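Local structure of alpha-14 giardin (Giardia lamblia, 3CHJ) at residues V172-A175 / V181-D184; S187-I192 / A219-E224. The protein binds calcium and, in a calcium-dependent way, phospholipid, and may act as a calcium-regulated structural element linking the membrane to the underlying axoneme. All coordinates share one frame; numbering follows the deposited sequence.

Contact 1: V172-A175 / V181-D184; sequences VRKA and VKKD. With CA (calcium ion), chain B.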
loop_
_atom_site.group_PDB
_atom_site.type_symbol
_atom_site.label_atom_id
_atom_site.label_comp_id
_atom_site.label_asym_id
_atom_site.label_seq_id
_atom_site.Cartn_x
_atom_site.Cartn_y
_atom_site.Cartn_z
ATOM N N VAL A 172 4.396 18.987 18.360
ATOM C CA VAL A 172 4.663 17.555 18.232
ATOM C C VAL A 172 5.785 17.067 19.163
ATOM O O VAL A 172 5.717 15.956 19.694
ATOM C CB VAL A 172 4.848 17.083 16.769
ATOM C CG1 VAL A 172 6.268 17.328 16.217
ATOM C CG2 VAL A 172 4.460 15.595 16.681
ATOM N N ARG A 173 6.783 17.918 19.386
ATOM C CA ARG A 173 7.793 17.618 20.399
ATOM C C ARG A 173 7.169 17.463 21.782
ATOM O O ARG A 173 7.487 16.523 22.514
ATOM C CB ARG A 173 8.897 18.674 20.421
ATOM C CG ARG A 173 9.907 18.466 21.536
ATOM C CD ARG A 173 10.763 17.221 21.292
ATOM N NE ARG A 173 11.966 17.223 22.138
ATOM C CZ ARG A 173 13.025 16.438 21.946
ATOM N NH1 ARG A 173 13.046 15.557 20.956
ATOM N NH2 ARG A 173 14.074 16.527 22.757
ATOM N N LYS A 174 6.279 18.386 22.146
ATOM C CA LYS A 174 5.552 18.293 23.412
ATOM C C LYS A 174 4.814 16.957 23.530
ATOM O O LYS A 174 4.912 16.257 24.540
ATOM C CB LYS A 174 4.593 19.485 23.551
ATOM C CG LYS A 174 3.853 19.591 24.878
ATOM C CD LYS A 174 2.544 18.812 24.870
ATOM C CE LYS A 174 1.957 18.656 26.266
ATOM N NZ LYS A 174 0.649 17.927 26.257
ATOM N N ALA A 175 4.120 16.587 22.459
ATOM C CA ALA A 175 3.389 15.325 22.420
ATOM C C ALA A 175 4.317 14.115 22.563
ATOM O O ALA A 175 4.004 13.162 23.272
ATOM C CB ALA A 175 2.581 15.249 21.123
ATOM N N VAL A 181 -0.901 9.433 24.493
ATOM C CA VAL A 181 -1.493 10.544 23.755
ATOM C C VAL A 181 -2.452 11.274 24.683
ATOM O O VAL A 181 -3.509 10.738 25.039
ATOM C CB VAL A 181 -2.255 10.059 22.490
ATOM C CG1 VAL A 181 -2.884 11.225 21.754
ATOM C CG2 VAL A 181 -1.316 9.262 21.559
ATOM N N LYS A 182 -2.069 12.480 25.083
ATOM C CA LYS A 182 -2.923 13.329 25.913
ATOM C C LYS A 182 -4.034 13.958 25.077
ATOM O O LYS A 182 -3.924 14.056 23.855
ATOM C CB LYS A 182 -2.093 14.405 26.628
ATOM C CG LYS A 182 -0.882 13.865 27.397
ATOM C CD LYS A 182 -1.280 12.845 28.448
ATOM C CE LYS A 182 -0.104 12.491 29.339
ATOM N NZ LYS A 182 -0.480 11.421 30.315
ATOM N N LYS A 183 -5.100 14.392 25.744
ATOM C CA LYS A 183 -6.262 14.948 25.055
ATOM C C LYS A 183 -5.920 16.117 24.126
ATOM O O LYS A 183 -6.491 16.234 23.035
ATOM C CB LYS A 183 -7.354 15.346 26.064
ATOM C CG LYS A 183 -6.859 16.214 27.218
ATOM C CD LYS A 183 -8.013 16.810 28.031
ATOM C CE LYS A 183 -7.506 17.901 28.959
ATOM N NZ LYS A 183 -6.677 18.903 28.232
ATOM N N ASP A 184 -4.982 16.961 24.556
ATOM C CA ASP A 184 -4.585 18.158 23.815
ATOM C C ASP A 184 -3.634 17.813 22.670
ATOM O O ASP A 184 -3.347 18.656 21.816
ATOM C CB ASP A 184 -3.901 19.165 24.754
ATOM C CG ASP A 184 -2.582 18.639 25.321
ATOM O OD1 ASP A 184 -2.613 17.612 26.028
ATOM O OD2 ASP A 184 -1.514 19.256 25.073
HETATM CA CA CA B . 2.354 12.106 24.392
#
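Lys174 and Asp184 bridge the two ends of an annexin calcium-binding loop, the short connection between helix 162-177 and helix 186-195. Lys174 lies near the end of the first helix. Its CG is anti to the backbone N (chi1 -175°), which sends the chain toward residues 181-184. A bend at chi2 (-88°) then directs the ammonium group to the carboxylate of Asp184. The two side chains approach from opposite directions. Lys174 NZ donates to Asp184 OD2 at 2.8 Å in a salt bridge. It uses the syn lone pair of that oxygen, so Asp184 OD1 is also fairly near Lys174 NZ, at 3.3 Å. The rest of the contact is slight: Lys182 CB lies 4.5 Å from Lys174 NZ, and the remainder of that lysine chain turns off from Lys174.

The bridge lies just outside the shell of the calcium ion. Ala175 O binds the metal at 2.3 Å, from the residue next to Lys174. Thr178, Gly180, Glu185 and Glu224 supply the other protein ligands. Glu185 joins bridge and shell: its OE2 also pairs with Lys174 NZ in a salt bridge, while its OE1 binds the metal and accepts the backbone N-H of Lys182, so the loop helps to place this ligand.

The contact is at the surface, where solvent probably weakens the ion pair. Still, Lys174 probably offsets part of the negative charge of the two neighbouring acids, and it reaches the metal shell indirectly through Glu185.

Contact 2: S187-I192 / A219-E224; sequences STWIRI and AGVEDE. With CA (calcium ion), chain B.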
loop_
_atom_site.group_PDB
_atom_site.type_symbol
_atom_site.label_atom_id
_atom_site.label_comp_id
_atom_site.label_asym_id
_atom_site.label_seq_id
_atom_site.Cartn_x
_atom_site.Cartn_y
_atom_site.Cartn_z
ATOM N N SER A 187 -5.200 16.401 18.368
ATOM C CA SER A 187 -5.251 17.312 17.239
ATOM C C SER A 187 -3.904 17.527 16.548
ATOM O O SER A 187 -3.850 17.615 15.331
ATOM C CB SER A 187 -5.888 18.649 17.654
ATOM O OG SER A 187 -5.078 19.321 18.591
ATOM N N THR A 188 -2.821 17.621 17.317
ATOM C CA THR A 188 -1.482 17.796 16.737
ATOM C C THR A 188 -1.109 16.621 15.827
ATOM O O THR A 188 -0.658 16.794 14.682
ATOM C CB THR A 188 -0.443 17.912 17.860
ATOM O OG1 THR A 188 -0.798 19.025 18.705
ATOM C CG2 THR A 188 0.959 18.086 17.318
ATOM N N TRP A 189 -1.292 15.420 16.353
ATOM C CA TRP A 189 -0.908 14.238 15.594
ATOM C C TRP A 189 -1.721 14.097 14.314
ATOM O O TRP A 189 -1.187 13.750 13.257
ATOM C CB TRP A 189 -1.084 12.990 16.436
ATOM C CG TRP A 189 -0.020 12.764 17.493
ATOM C CD1 TRP A 189 -0.196 12.785 18.847
ATOM C CD2 TRP A 189 1.362 12.439 17.273
ATOM N NE1 TRP A 189 0.984 12.476 19.490
ATOM C CE2 TRP A 189 1.966 12.302 18.547
ATOM C CE3 TRP A 189 2.153 12.277 16.122
ATOM C CZ2 TRP A 189 3.327 11.974 18.700
ATOM C CZ3 TRP A 189 3.509 11.967 16.264
ATOM C CH2 TRP A 189 4.086 11.826 17.552
ATOM N N ILE A 190 -3.023 14.338 14.417
ATOM C CA ILE A 190 -3.890 14.190 13.249
ATOM C C ILE A 190 -3.638 15.280 12.211
ATOM O O ILE A 190 -3.539 15.004 11.031
ATOM C CB ILE A 190 -5.389 14.109 13.649
ATOM C CG1 ILE A 190 -5.621 12.949 14.627
ATOM C CG2 ILE A 190 -6.283 13.981 12.410
ATOM C CD1 ILE A 190 -5.237 11.555 14.091
ATOM N N ARG A 191 -3.496 16.522 12.666
ATOM C CA ARG A 191 -3.249 17.611 11.743
ATOM C C ARG A 191 -1.979 17.353 10.917
ATOM O O ARG A 191 -1.982 17.467 9.694
ATOM C CB ARG A 191 -3.172 18.947 12.495
ATOM C CG ARG A 191 -2.880 20.115 11.572
ATOM C CD ARG A 191 -2.945 21.483 12.266
ATOM N NE ARG A 191 -1.948 21.650 13.321
ATOM C CZ ARG A 191 -2.188 21.500 14.618
ATOM N NH1 ARG A 191 -3.401 21.187 15.036
ATOM N NH2 ARG A 191 -1.214 21.674 15.498
ATOM N N ILE A 192 -0.896 16.971 11.596
ATOM C CA ILE A 192 0.358 16.777 10.885
ATOM C C ILE A 192 0.263 15.571 9.952
ATOM O O ILE A 192 0.534 15.666 8.746
ATOM C CB ILE A 192 1.524 16.606 11.861
ATOM C CG1 ILE A 192 1.736 17.917 12.660
ATOM C CG2 ILE A 192 2.787 16.245 11.092
ATOM C CD1 ILE A 192 2.648 17.751 13.875
ATOM N N ALA A 219 11.276 8.076 15.466
ATOM C CA ALA A 219 11.535 7.499 16.782
ATOM C C ALA A 219 10.527 7.993 17.827
ATOM O O ALA A 219 10.131 7.237 18.716
ATOM C CB ALA A 219 12.982 7.803 17.210
ATOM N N GLY A 220 10.114 9.265 17.702
ATOM C CA GLY A 220 9.088 9.848 18.561
ATOM C C GLY A 220 7.734 9.175 18.371
ATOM O O GLY A 220 6.999 8.968 19.324
ATOM N N VAL A 221 7.424 8.805 17.133
ATOM C CA VAL A 221 6.201 8.038 16.844
ATOM C C VAL A 221 6.233 6.715 17.588
ATOM O O VAL A 221 5.240 6.306 18.207
ATOM C CB VAL A 221 6.023 7.805 15.324
ATOM C CG1 VAL A 221 4.995 6.694 15.065
ATOM C CG2 VAL A 221 5.600 9.108 14.641
ATOM N N GLU A 222 7.406 6.058 17.558
ATOM C CA GLU A 222 7.570 4.778 18.218
ATOM C C GLU A 222 7.369 4.936 19.723
ATOM O O GLU A 222 6.713 4.111 20.333
ATOM C CB GLU A 222 8.950 4.176 17.905
ATOM C CG GLU A 222 9.115 3.764 16.440
ATOM C CD GLU A 222 10.521 3.957 15.846
ATOM O OE1 GLU A 222 11.550 3.749 16.554
ATOM O OE2 GLU A 222 10.592 4.315 14.635
ATOM N N ASP A 223 7.895 6.016 20.303
ATOM C CA ASP A 223 7.723 6.286 21.734
ATOM C C ASP A 223 6.244 6.420 22.077
ATOM O O ASP A 223 5.772 5.870 23.073
ATOM C CB ASP A 223 8.437 7.574 22.160
ATOM C CG ASP A 223 9.945 7.459 22.129
ATOM O OD1 ASP A 223 10.476 6.339 21.995
ATOM O OD2 ASP A 223 10.602 8.512 22.240
ATOM N N GLU A 224 5.520 7.136 21.222
ATOM C CA GLU A 224 4.156 7.597 21.541
ATOM C C GLU A 224 3.078 6.533 21.402
ATOM O O GLU A 224 2.101 6.521 22.168
ATOM C CB GLU A 224 3.789 8.812 20.674
ATOM C CG GLU A 224 2.393 9.415 20.953
ATOM C CD GLU A 224 2.331 10.304 22.203
ATOM O OE1 GLU A 224 2.978 9.988 23.228
ATOM O OE2 GLU A 224 1.618 11.321 22.171
HETATM CA CA CA B . 2.354 12.106 24.392
#
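Trp189 NE1 donates to Glu224 OE2 at 3.0 Å, and the same carboxylate binds the calcium ion. This belongs to the annexin calcium site, in which an acidic residue far along the chain completes the shell begun by the loop. Glu224 is bidentate: OE1 and OE2 each lie 2.5 Å from calcium. OE2 is therefore shared between the metal and the indole. The indole meets it on the anti side, somewhat out of the carboxylate plane. The N-H...O angle is 152°, a moderate bend. OE2 lies at the ring edge, and the ring and carboxylate planes are 47° apart.

Behind the carboxylate, the aliphatic part of Glu224 lies against the NE1-CZ2 side of the indole, off its plane, with Glu224 CG 3.5 Å from Trp189 CZ2. Glu224 CG is anti to the backbone N (chi1 -178°), and the chain bends at chi2. That shape lets the methylenes pass the indole while both oxygens turn to the metal. On the six-membered ring, Trp189 CZ3 meets Val221 CG2 at 3.9 Å, in an oblique apolar contact.

Further out, Trp189 spans the gap between helix 186-195 and helix 217-224, whose axes stay 13.7 Å apart at closest approach here. Phe225 packs edge-to-face with the indole, and Met144 and Ile176 also touch it. Val221 rests on Phe233 of helix 227-241. The buried indole N-H is satisfied by OE2, while the metal takes both carboxylate oxygens. Ala175 CB lies 3.6 Å from Trp189 NE1, across the ring plane from Glu224 CG.

In the fold
After the earlier helices, from helix 12-24 to helix 144-154, the chain runs along helix 162-177 and turns through the calcium loop. Contact 1 closes this loop at once, with five residues between its segments. Helix 186-195 follows and opens contact 2. That contact closes a much longer excursion, which passes through helix 198-211 and returns on helix 217-224. The two are in series, neither nested nor crossed. Their centres are about 8 Å apart, and both touch the same calcium ion. Ala175 of contact 1 and Glu224 of contact 2 are joined through it. Val172 also packs on Ile192, tying helix 162-177 to helix 186-195 deeper than the metal site.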